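PDB 6RX9: tetracycline repressor protein class G from Acinetobacter baumannii, which represses the tetracycline resistance gene by binding its operator DNA through a helix-turn-helix region and loses affinity for that DNA when tetracycline binds. Local coordinates for residues G7-A12 with P39-H44. Numbering follows the deposited sequence.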
# COMPACT_ATOMS: atom_id res chain seq x y z
N GLY A 7 -3.04 17.77 -22.08
CA GLY A 7 -4.39 17.68 -21.49
C GLY A 7 -5.31 16.79 -22.30
O GLY A 7 -5.99 15.93 -21.71
N THR A 8 -5.32 16.96 -23.63
CA THR A 8 -6.16 16.17 -24.57
C THR A 8 -5.69 14.71 -24.58
O THR A 8 -6.55 13.82 -24.59
CB THR A 8 -6.13 16.78 -25.98
OG1 THR A 8 -6.45 18.17 -25.87
CG2 THR A 8 -7.10 16.10 -26.92
N VAL A 9 -4.37 14.49 -24.55
CA VAL A 9 -3.73 13.13 -24.57
C VAL A 9 -4.14 12.36 -23.31
O VAL A 9 -4.57 11.19 -23.43
CB VAL A 9 -2.20 13.23 -24.70
CG1 VAL A 9 -1.52 11.88 -24.54
CG2 VAL A 9 -1.78 13.88 -26.01
N ILE A 10 -4.00 12.97 -22.13
CA ILE A 10 -4.21 12.26 -20.83
C ILE A 10 -5.71 12.02 -20.61
O ILE A 10 -6.05 10.97 -20.02
CB ILE A 10 -3.55 13.02 -19.66
CG1 ILE A 10 -2.03 12.97 -19.77
CG2 ILE A 10 -4.04 12.49 -18.31
CD1 ILE A 10 -1.44 11.58 -19.64
N ALA A 11 -6.57 12.93 -21.07
CA ALA A 11 -8.05 12.76 -21.03
C ALA A 11 -8.43 11.45 -21.72
O ALA A 11 -9.22 10.68 -21.15
CB ALA A 11 -8.73 13.94 -21.66
N ALA A 12 -7.85 11.19 -22.90
CA ALA A 12 -8.07 9.96 -23.70
C ALA A 12 -7.46 8.74 -22.99
O ALA A 12 -8.09 7.67 -23.02
CB ALA A 12 -7.49 10.14 -25.08
N PRO A 39 4.49 9.84 -34.11
CA PRO A 39 5.37 10.95 -33.73
C PRO A 39 4.67 12.02 -32.87
O PRO A 39 5.28 12.51 -31.94
CB PRO A 39 5.81 11.55 -35.08
CG PRO A 39 5.65 10.42 -36.06
CD PRO A 39 4.43 9.66 -35.57
N ALA A 40 3.41 12.34 -33.20
CA ALA A 40 2.59 13.35 -32.50
C ALA A 40 2.46 12.97 -31.02
O ALA A 40 2.64 13.85 -30.17
CB ALA A 40 1.24 13.49 -33.17
N LEU A 41 2.18 11.70 -30.73
CA LEU A 41 2.06 11.19 -29.33
C LEU A 41 3.45 11.04 -28.71
O LEU A 41 3.59 11.36 -27.52
CB LEU A 41 1.30 9.86 -29.32
CG LEU A 41 1.15 9.21 -27.94
CD1 LEU A 41 0.48 10.16 -26.96
CD2 LEU A 41 0.38 7.91 -28.04
N TYR A 42 4.43 10.57 -29.49
CA TYR A 42 5.82 10.29 -29.03
C TYR A 42 6.44 11.55 -28.42
O TYR A 42 7.25 11.42 -27.48
CB TYR A 42 6.67 9.75 -30.18
CG TYR A 42 8.02 9.23 -29.78
CD1 TYR A 42 8.18 7.96 -29.23
CD2 TYR A 42 9.16 9.99 -29.96
CE1 TYR A 42 9.42 7.47 -28.87
CE2 TYR A 42 10.42 9.52 -29.61
CZ TYR A 42 10.55 8.26 -29.06
OH TYR A 42 11.79 7.80 -28.71
N TRP A 43 6.07 12.73 -28.94
CA TRP A 43 6.51 14.07 -28.44
C TRP A 43 6.13 14.24 -26.96
O TRP A 43 6.94 14.82 -26.21
CB TRP A 43 5.92 15.19 -29.30
CG TRP A 43 6.42 16.55 -28.93
CD1 TRP A 43 7.57 17.14 -29.37
CD2 TRP A 43 5.81 17.49 -28.03
NE1 TRP A 43 7.71 18.39 -28.81
CE2 TRP A 43 6.64 18.63 -27.99
CE3 TRP A 43 4.64 17.49 -27.26
CZ2 TRP A 43 6.35 19.75 -27.21
CZ3 TRP A 43 4.35 18.60 -26.49
CH2 TRP A 43 5.19 19.71 -26.47
N HIS A 44 4.94 13.78 -26.58
CA HIS A 44 4.40 13.85 -25.19
C HIS A 44 5.00 12.74 -24.32
O HIS A 44 5.47 13.05 -23.21
CB HIS A 44 2.87 13.78 -25.20
CG HIS A 44 2.20 14.93 -25.88
ND1 HIS A 44 2.00 16.13 -25.24
CD2 HIS A 44 1.69 15.06 -27.12
CE1 HIS A 44 1.39 16.96 -26.06
NE2 HIS A 44 1.19 16.33 -27.22
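Val9, on helix 6-20, makes a small side-chain contact, an apolar touch with Leu41 and a CH-pi contact with His44, packing the first helix of the DNA-binding head against the segment 39-44, on helix 38-42. The two backbones keep their distance, with Val9 CA and Leu41 CA 7.7 Å apart, and the gap is bridged by side chains alone. Each methyl of the valine has its own partner. Val9 CG1, set anti to the backbone N by a chi1 of 173°, meets Leu41 CD1 at 3.6 Å. CG2 of Val9 instead lies over one face of the His44 imidazole in a CH-pi contact, 4.0 Å from the ring centroid and 18° off the ring normal. It is shifted toward the CD2 side, where Val9 CG2 to His44 CD2 is 3.8 Å. The CB of Leu41 does not aim at helix 6-20; it is the end of the side chain, CD1, that comes near the valine. Helix 38-42 is the second, recognition helix of the helix-turn-helix in this TetR-family head, and helix 27-34 is the first; Leu30 touches both Val9 and Leu41, so the valine-leucine pair belongs to the small hydrophobic core shared by the three helices. His44 is held from several directions. Trp43 CE3 sits 3.4 Å above the opposite face of the His44 ring, over its centre, which leaves the imidazole between the indole edge and the Val9 methyl. His44 NE2 is hydrogen-bonded to the backbone O of Leu4, tying His44 to the chain just ahead of helix 6-20.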